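Local coordinates for regulator of Ty1 transposition protein 107 (Saccharomyces cerevisiae, PDB 3T7K) that binds phosphorylated histone H2A through its C-terminal tandem BRCT repeats, and probably thereby acts in DNA damage repair, at residues N20-H32 against K59-K73. Residues are numbered along the deposited sequence; the frame is centred on the assembly and turned at random.
Sequences NYDLKAVCTGCFH and KLNCIFAPKILRTEK
N61 and K24 meet just ahead of the parallel pairing of strands 23-27 and 62-64, the central neighbours of a four-stranded BRCT sheet (order 2-1-3-4), which leads into a phosphopeptide pocket. From CB of N61, CG lies between the backbone N and the carbonyl carbon (chi1 62°), turning the amide toward strand 23-27; CG rests 3.8 Å from K24 N, near K24 CE. OD1 accepts K24 N at 3.0 Å, the donor standing 40° out of the carbonyl plane, while ND2 donates to D22 O at 3.2 Å and packs against K24 CE. N61 N bonds back to K24 O. With an alanine here, K24 N and D22 O would probably lose their side-chain partners, and strand 23-27 part of its tie to 59-61. Further along, F64 N to V26 O and T28 N to F64 O, both 3.0 Å, join the strands, and F64 CE2 packs against A25 CB at 3.3 Å. Beyond strand 62-64, T71 OG1, N-cap of helix 72-77, donates to T28 OG1 over 2.6 Å. T28 OG1, G29 N and K73 NZ all bond a modified side chain of the bound peptide. The T28 hydroxyl can thus turn its own hydrogen to the ligand, consistent with recognition of the H2A phosphate.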
# COMPACT_ATOMS: atom_id res chain seq x y z
N ASN C 20 16.44 12.71 -6.68
CA ASN C 20 15.82 11.45 -6.31
C ASN C 20 14.66 11.21 -7.25
O ASN C 20 13.57 11.75 -7.05
CB ASN C 20 15.34 11.47 -4.86
CG ASN C 20 14.57 10.22 -4.50
OD1 ASN C 20 14.66 9.21 -5.18
ND2 ASN C 20 13.78 10.29 -3.44
N TYR C 21 14.89 10.44 -8.30
CA TYR C 21 13.84 10.18 -9.29
C TYR C 21 12.70 9.33 -8.73
O TYR C 21 11.59 9.37 -9.24
CB TYR C 21 14.42 9.52 -10.54
CG TYR C 21 15.27 10.45 -11.35
CD1 TYR C 21 14.69 11.36 -12.23
CD2 TYR C 21 16.65 10.43 -11.24
CE1 TYR C 21 15.48 12.22 -12.98
CE2 TYR C 21 17.43 11.29 -11.97
CZ TYR C 21 16.86 12.17 -12.83
OH TYR C 21 17.66 13.01 -13.57
N ASP C 22 12.99 8.58 -7.67
CA ASP C 22 11.96 7.77 -7.02
C ASP C 22 11.23 6.81 -7.98
O ASP C 22 10.00 6.77 -8.03
CB ASP C 22 10.96 8.66 -6.26
CG ASP C 22 9.98 7.84 -5.48
OD1 ASP C 22 10.23 6.61 -5.37
OD2 ASP C 22 8.92 8.34 -5.00
N LEU C 23 11.99 6.02 -8.72
CA LEU C 23 11.42 5.08 -9.68
C LEU C 23 11.60 3.66 -9.19
O LEU C 23 12.70 3.27 -8.79
CB LEU C 23 12.09 5.24 -11.06
CG LEU C 23 12.00 6.64 -11.66
CD1 LEU C 23 12.65 6.67 -13.01
CD2 LEU C 23 10.54 7.08 -11.78
N LYS C 24 10.52 2.90 -9.20
CA LYS C 24 10.60 1.46 -9.00
C LYS C 24 10.08 0.85 -10.31
O LYS C 24 8.88 0.79 -10.53
CB LYS C 24 9.76 1.02 -7.79
CG LYS C 24 10.28 1.54 -6.45
CD LYS C 24 9.17 1.60 -5.40
CE LYS C 24 8.08 2.61 -5.79
NZ LYS C 24 6.81 2.49 -4.99
N ALA C 25 11.00 0.44 -11.18
CA ALA C 25 10.64 0.08 -12.55
C ALA C 25 10.87 -1.39 -12.90
O ALA C 25 11.57 -2.13 -12.17
CB ALA C 25 11.39 0.96 -13.53
N VAL C 26 10.27 -1.82 -14.01
CA VAL C 26 10.74 -2.98 -14.72
C VAL C 26 10.99 -2.48 -16.12
O VAL C 26 10.42 -1.47 -16.51
CB VAL C 26 9.73 -4.16 -14.68
CG1 VAL C 26 9.47 -4.58 -13.24
CG2 VAL C 26 8.43 -3.78 -15.36
N CYS C 27 11.88 -3.13 -16.87
CA CYS C 27 12.04 -2.84 -18.28
C CYS C 27 11.43 -3.98 -19.06
O CYS C 27 11.47 -5.12 -18.61
CB CYS C 27 13.51 -2.77 -18.64
SG CYS C 27 14.40 -1.58 -17.64
N THR C 28 10.88 -3.66 -20.22
CA THR C 28 10.34 -4.66 -21.13
C THR C 28 10.74 -4.17 -22.51
O THR C 28 10.67 -2.96 -22.77
CB THR C 28 8.81 -4.82 -20.98
OG1 THR C 28 8.33 -5.89 -21.80
CG2 THR C 28 8.08 -3.53 -21.35
N GLY C 29 11.21 -5.07 -23.37
CA GLY C 29 11.73 -4.64 -24.66
C GLY C 29 13.04 -3.86 -24.49
O GLY C 29 13.43 -3.10 -25.39
N CYS C 30 13.70 -4.02 -23.34
CA CYS C 30 14.97 -3.33 -23.07
C CYS C 30 15.73 -3.86 -21.85
O CYS C 30 15.16 -4.53 -20.98
CB CYS C 30 14.78 -1.80 -23.00
SG CYS C 30 13.44 -1.12 -21.91
N PHE C 31 17.04 -3.58 -21.81
CA PHE C 31 17.89 -3.90 -20.67
C PHE C 31 17.65 -5.29 -20.11
O PHE C 31 17.47 -5.47 -18.90
CB PHE C 31 17.68 -2.87 -19.56
CG PHE C 31 17.90 -1.44 -19.99
CD1 PHE C 31 19.19 -0.93 -20.08
CD2 PHE C 31 16.83 -0.60 -20.26
CE1 PHE C 31 19.41 0.39 -20.45
CE2 PHE C 31 17.04 0.73 -20.63
CZ PHE C 31 18.34 1.22 -20.73
N HIS C 32 17.69 -6.30 -20.98
CA HIS C 32 17.18 -7.62 -20.60
C HIS C 32 18.00 -8.42 -19.56
O HIS C 32 17.51 -9.41 -19.02
CB HIS C 32 16.83 -8.46 -21.84
CG HIS C 32 15.96 -9.64 -21.53
ND1 HIS C 32 14.72 -9.53 -20.93
CD2 HIS C 32 16.18 -10.96 -21.71
CE1 HIS C 32 14.20 -10.74 -20.77
NE2 HIS C 32 15.07 -11.63 -21.23
N LYS C 59 5.54 -2.59 -5.19
CA LYS C 59 4.83 -1.37 -5.53
C LYS C 59 5.51 -0.62 -6.66
O LYS C 59 5.80 0.58 -6.54
CB LYS C 59 4.71 -0.48 -4.29
CG LYS C 59 3.76 -1.03 -3.23
CD LYS C 59 2.36 -1.21 -3.81
CE LYS C 59 1.39 -1.77 -2.78
NZ LYS C 59 0.04 -1.99 -3.35
N LEU C 60 5.78 -1.31 -7.76
CA LEU C 60 6.39 -0.67 -8.91
C LEU C 60 5.54 0.51 -9.33
O LEU C 60 4.33 0.51 -9.15
CB LEU C 60 6.52 -1.66 -10.06
CG LEU C 60 7.18 -2.98 -9.67
CD1 LEU C 60 7.10 -3.99 -10.82
CD2 LEU C 60 8.60 -2.76 -9.24
N ASN C 61 6.18 1.54 -9.90
CA ASN C 61 5.44 2.71 -10.34
C ASN C 61 5.87 3.15 -11.74
O ASN C 61 5.40 4.16 -12.25
CB ASN C 61 5.60 3.86 -9.34
CG ASN C 61 7.05 4.33 -9.19
OD1 ASN C 61 7.90 4.02 -10.02
ND2 ASN C 61 7.33 5.08 -8.13
N CYS C 62 6.75 2.38 -12.36
CA CYS C 62 7.36 2.82 -13.60
C CYS C 62 7.61 1.66 -14.56
O CYS C 62 7.87 0.54 -14.14
CB CYS C 62 8.68 3.53 -13.29
SG CYS C 62 9.59 4.13 -14.71
N ILE C 63 7.56 1.95 -15.85
CA ILE C 63 7.95 0.96 -16.84
C ILE C 63 8.80 1.63 -17.89
O ILE C 63 8.48 2.71 -18.36
CB ILE C 63 6.72 0.31 -17.53
CG1 ILE C 63 7.17 -0.56 -18.69
CG2 ILE C 63 5.76 1.36 -18.05
CD1 ILE C 63 6.89 -2.02 -18.47
N PHE C 64 9.92 0.99 -18.22
CA PHE C 64 10.76 1.43 -19.33
C PHE C 64 10.49 0.55 -20.53
O PHE C 64 10.59 -0.67 -20.43
CB PHE C 64 12.24 1.34 -18.95
CG PHE C 64 12.66 2.33 -17.88
CD1 PHE C 64 12.87 3.66 -18.19
CD2 PHE C 64 12.82 1.92 -16.57
CE1 PHE C 64 13.24 4.57 -17.21
CE2 PHE C 64 13.19 2.82 -15.59
CZ PHE C 64 13.40 4.15 -15.91
N ALA C 65 10.17 1.16 -21.66
CA ALA C 65 9.90 0.43 -22.89
C ALA C 65 10.05 1.39 -24.05
O ALA C 65 9.72 2.57 -23.93
CB ALA C 65 8.47 -0.16 -22.88
N PRO C 66 10.57 0.89 -25.17
CA PRO C 66 10.72 1.68 -26.40
C PRO C 66 9.39 2.13 -26.98
O PRO C 66 9.33 3.17 -27.63
CB PRO C 66 11.44 0.72 -27.36
CG PRO C 66 11.23 -0.64 -26.77
CD PRO C 66 11.17 -0.44 -25.29
N LYS C 67 8.33 1.35 -26.74
CA LYS C 67 6.99 1.68 -27.26
C LYS C 67 5.94 0.82 -26.57
O LYS C 67 6.26 -0.12 -25.86
CB LYS C 67 6.91 1.46 -28.78
CG LYS C 67 7.24 0.02 -29.20
CD LYS C 67 7.14 -0.18 -30.71
CE LYS C 67 5.69 -0.13 -31.20
NZ LYS C 67 5.55 -0.69 -32.58
N ILE C 68 4.67 1.14 -26.80
CA ILE C 68 3.60 0.28 -26.32
C ILE C 68 3.82 -1.15 -26.82
O ILE C 68 3.91 -1.39 -28.02
CB ILE C 68 2.21 0.79 -26.74
CG1 ILE C 68 1.94 2.15 -26.09
CG2 ILE C 68 1.12 -0.19 -26.33
CD1 ILE C 68 0.56 2.70 -26.39
N LEU C 69 3.94 -2.08 -25.88
CA LEU C 69 4.23 -3.48 -26.22
C LEU C 69 3.23 -4.44 -25.60
O LEU C 69 2.62 -4.16 -24.56
CB LEU C 69 5.63 -3.86 -25.77
CG LEU C 69 6.80 -3.19 -26.48
CD1 LEU C 69 8.11 -3.60 -25.82
CD2 LEU C 69 6.81 -3.54 -27.97
N ARG C 70 3.07 -5.60 -26.23
CA ARG C 70 2.14 -6.61 -25.76
C ARG C 70 2.84 -7.64 -24.88
O ARG C 70 2.37 -8.77 -24.77
CB ARG C 70 1.47 -7.30 -26.95
CG ARG C 70 0.65 -6.35 -27.81
CD ARG C 70 0.15 -7.02 -29.07
NE ARG C 70 -1.21 -6.60 -29.38
CZ ARG C 70 -2.27 -7.39 -29.29
NH1 ARG C 70 -2.13 -8.65 -28.90
NH2 ARG C 70 -3.47 -6.92 -29.59
N THR C 71 3.95 -7.26 -24.26
CA THR C 71 4.62 -8.19 -23.36
C THR C 71 3.81 -8.32 -22.10
O THR C 71 3.05 -7.42 -21.77
CB THR C 71 6.01 -7.68 -22.93
OG1 THR C 71 5.90 -6.30 -22.53
CG2 THR C 71 7.01 -7.84 -24.07
N GLU C 72 3.98 -9.42 -21.38
CA GLU C 72 3.39 -9.56 -20.06
C GLU C 72 3.72 -8.36 -19.16
O GLU C 72 2.86 -7.84 -18.45
CB GLU C 72 3.90 -10.84 -19.40
CG GLU C 72 3.41 -11.05 -17.98
CD GLU C 72 3.95 -12.32 -17.36
OE1 GLU C 72 4.85 -12.93 -17.96
OE2 GLU C 72 3.47 -12.72 -16.27
N LYS C 73 4.97 -7.91 -19.21
CA LYS C 73 5.40 -6.81 -18.36
C LYS C 73 4.69 -5.51 -18.67
O LYS C 73 4.20 -4.83 -17.76
CB LYS C 73 6.91 -6.62 -18.46
CG LYS C 73 7.69 -7.43 -17.46
CD LYS C 73 9.18 -7.23 -17.68
CE LYS C 73 9.99 -7.82 -16.55
NZ LYS C 73 11.42 -7.94 -16.94